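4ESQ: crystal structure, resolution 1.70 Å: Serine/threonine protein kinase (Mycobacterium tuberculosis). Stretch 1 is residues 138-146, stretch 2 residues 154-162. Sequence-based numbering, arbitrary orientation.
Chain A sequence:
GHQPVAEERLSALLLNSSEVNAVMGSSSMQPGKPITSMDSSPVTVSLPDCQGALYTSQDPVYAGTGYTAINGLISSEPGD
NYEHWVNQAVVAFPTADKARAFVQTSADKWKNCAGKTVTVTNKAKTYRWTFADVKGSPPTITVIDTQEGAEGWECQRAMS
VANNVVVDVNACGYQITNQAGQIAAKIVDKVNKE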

# COMPACT_ATOMS: atom_id res chain seq x y z
N PRO A 138 5.95 -6.75 14.03
CA PRO A 138 4.50 -6.92 14.17
C PRO A 138 3.82 -5.64 14.67
O PRO A 138 4.37 -4.92 15.51
CB PRO A 138 4.38 -8.04 15.20
CG PRO A 138 5.62 -8.85 15.00
CD PRO A 138 6.70 -7.88 14.62
N PRO A 139 2.62 -5.36 14.15
CA PRO A 139 1.90 -6.14 13.14
C PRO A 139 2.13 -5.58 11.74
O PRO A 139 1.25 -5.68 10.89
CB PRO A 139 0.45 -5.89 13.54
CG PRO A 139 0.45 -4.49 14.02
CD PRO A 139 1.80 -4.25 14.67
N THR A 140 3.29 -4.98 11.52
CA THR A 140 3.56 -4.31 10.25
C THR A 140 4.46 -5.17 9.38
O THR A 140 5.39 -5.81 9.88
CB THR A 140 4.25 -2.94 10.46
OG1 THR A 140 3.40 -2.09 11.26
CG2 THR A 140 4.53 -2.25 9.13
N ILE A 141 4.18 -5.19 8.08
CA ILE A 141 5.09 -5.81 7.13
C ILE A 141 5.48 -4.79 6.06
O ILE A 141 4.67 -3.95 5.66
CB ILE A 141 4.47 -7.05 6.46
CG1 ILE A 141 3.12 -6.69 5.84
CG2 ILE A 141 4.34 -8.21 7.47
CD1 ILE A 141 2.46 -7.85 5.11
N THR A 142 6.73 -4.85 5.60
CA THR A 142 7.17 -4.01 4.49
C THR A 142 8.03 -4.82 3.54
O THR A 142 8.64 -5.82 3.93
CB THR A 142 8.00 -2.79 4.96
OG1 THR A 142 9.22 -3.24 5.56
CG2 THR A 142 7.22 -1.93 5.95
N VAL A 143 8.09 -4.39 2.29
CA VAL A 143 9.00 -4.99 1.33
C VAL A 143 9.28 -3.97 0.25
O VAL A 143 8.39 -3.21 -0.14
CB VAL A 143 8.43 -6.31 0.72
CG1 VAL A 143 7.20 -6.04 -0.13
CG2 VAL A 143 9.51 -7.03 -0.11
N ILE A 144 10.53 -3.94 -0.22
CA ILE A 144 10.91 -3.05 -1.31
C ILE A 144 11.00 -3.82 -2.61
O ILE A 144 11.58 -4.90 -2.67
CB ILE A 144 12.25 -2.35 -0.99
CG1 ILE A 144 12.07 -1.38 0.17
CG2 ILE A 144 12.77 -1.61 -2.21
CD1 ILE A 144 13.37 -0.85 0.70
N ASP A 145 10.38 -3.29 -3.66
CA ASP A 145 10.51 -3.91 -4.98
C ASP A 145 11.16 -2.93 -5.94
O ASP A 145 10.96 -1.73 -5.86
CB ASP A 145 9.16 -4.39 -5.51
CG ASP A 145 8.05 -3.43 -5.22
OD1 ASP A 145 8.27 -2.21 -5.41
OD2 ASP A 145 6.97 -3.88 -4.79
N THR A 146 11.95 -3.47 -6.86
CA THR A 146 12.79 -2.64 -7.71
C THR A 146 12.48 -2.93 -9.16
O THR A 146 12.51 -4.09 -9.57
CB THR A 146 14.27 -2.94 -7.44
OG1 THR A 146 14.56 -2.73 -6.04
CG2 THR A 146 15.18 -2.07 -8.30
N GLU A 154 12.04 2.48 -7.57
CA GLU A 154 11.68 1.43 -6.62
C GLU A 154 10.40 1.78 -5.89
O GLU A 154 9.99 2.93 -5.91
CB GLU A 154 12.80 1.24 -5.59
CG GLU A 154 14.09 0.69 -6.17
CD GLU A 154 15.15 0.47 -5.10
OE1 GLU A 154 15.58 1.47 -4.49
OE2 GLU A 154 15.54 -0.70 -4.89
N CYS A 155 9.78 0.79 -5.27
CA CYS A 155 8.61 1.05 -4.42
C CYS A 155 8.79 0.31 -3.11
O CYS A 155 9.33 -0.79 -3.08
CB CYS A 155 7.32 0.56 -5.08
SG CYS A 155 6.87 1.42 -6.59
N GLN A 156 8.36 0.93 -2.01
CA GLN A 156 8.21 0.17 -0.78
C GLN A 156 6.74 -0.05 -0.50
O GLN A 156 5.94 0.90 -0.52
CB GLN A 156 8.86 0.86 0.42
CG GLN A 156 8.84 -0.03 1.67
CD GLN A 156 9.22 0.72 2.94
OE1 GLN A 156 8.83 1.87 3.13
NE2 GLN A 156 9.98 0.06 3.82
N ARG A 157 6.38 -1.31 -0.26
CA ARG A 157 5.04 -1.66 0.20
C ARG A 157 5.05 -1.71 1.72
O ARG A 157 6.01 -2.21 2.32
CB ARG A 157 4.61 -3.02 -0.37
CG ARG A 157 4.29 -3.02 -1.87
CD ARG A 157 2.93 -2.43 -2.16
NE ARG A 157 1.82 -3.33 -1.85
CZ ARG A 157 0.96 -3.16 -0.85
NH1 ARG A 157 1.10 -2.12 -0.02
NH2 ARG A 157 -0.03 -4.03 -0.66
N ALA A 158 4.00 -1.20 2.35
CA ALA A 158 3.86 -1.37 3.79
C ALA A 158 2.41 -1.69 4.11
O ALA A 158 1.50 -1.09 3.54
CB ALA A 158 4.29 -0.12 4.54
N MET A 159 2.20 -2.63 5.01
CA MET A 159 0.86 -2.93 5.48
C MET A 159 0.89 -3.06 6.99
O MET A 159 1.83 -3.63 7.55
CB MET A 159 0.33 -4.23 4.87
CG MET A 159 -1.07 -4.62 5.36
SD MET A 159 -1.71 -6.09 4.54
CE MET A 159 -1.91 -5.48 2.87
N SER A 160 -0.12 -2.50 7.63
CA SER A 160 -0.25 -2.65 9.07
C SER A 160 -1.73 -2.74 9.42
O SER A 160 -2.60 -2.66 8.54
CB SER A 160 0.42 -1.49 9.81
OG SER A 160 0.70 -1.83 11.17
N VAL A 161 -2.01 -2.90 10.71
CA VAL A 161 -3.38 -2.97 11.17
C VAL A 161 -3.45 -2.32 12.54
O VAL A 161 -2.53 -2.47 13.35
CB VAL A 161 -3.89 -4.42 11.25
CG1 VAL A 161 -2.83 -5.32 11.89
CG2 VAL A 161 -5.22 -4.51 11.99
N ALA A 162 -4.52 -1.57 12.76
CA ALA A 162 -4.82 -1.02 14.08
C ALA A 162 -6.34 -1.06 14.20
O ALA A 162 -7.05 -0.71 13.26
CB ALA A 162 -4.31 0.39 14.20
O HOH W 1 11.18 -2.85 3.55

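Strands 141-146 and 154-162 run antiparallel, their N-to-C directions 165° apart, and the two stretches bury 754 Å² between them, both sides summed. Three hydrogen-bonded pairs form the ladder: Ile 141 with Met 159 (Ile 141 N to Met 159 O and Met 159 N to Ile 141 O, both 2.9 Å), Val 143 with Arg 157 (Val 143 N to Arg 157 O, 3.0 Å; Arg 157 N to Val 143 O, 2.8 Å) and Asp 145 with Cys 155 (Asp 145 N to Cys 155 O and Cys 155 N to Asp 145 O, both 2.8 Å). CA-H...O contacts supplement it, the shortest from Thr 142 CA to Arg 157 O at 3.0 Å.

Glu 154 has the largest covered area, 68 Å². With chi1 m, chi2 t and chi3 -64°, its carboxylate lies near Thr 146, whose OG1 donates a hydrogen bond to Glu 154 OE2 at 2.5 Å; this joins the two side chains on the face they share with Ile 144, Gln 156, Thr 142 and Ala 158. Asp 145, with 61 Å² covered, lies on the other face, where its chi1 (p) brings OD1 to 2.9 Å from Cys 155 CB. OD1 is equally near Cys 155 O, but both are acceptors, so that approach is no bond. Met 159 and Arg 157 each have 59 Å² covered, and the ends of both side chains lead away. Met 159 CB packs against Ile 141 CG1 at 3.8 Å, an apolar pairing suited to a buried site; the Arg 157 guanidinium is hydrogen-bonded elsewhere in the structure.

On the Glu 154 face, Ala 158 CB lies 3.7 Å from Thr 142 CG2, and the O atom of water 1 lies 2.8 Å from Thr 142 OG1 and 3.2 Å from Gln 156 NE2, accepting the hydrogen bond from NE2. Beyond the ladder, Thr 140 OG1 and Ser 160 OG share a hydrogen bond of 2.7 Å, and cis Pro 139 sets CB 3.7 Å from Val 161 CG1.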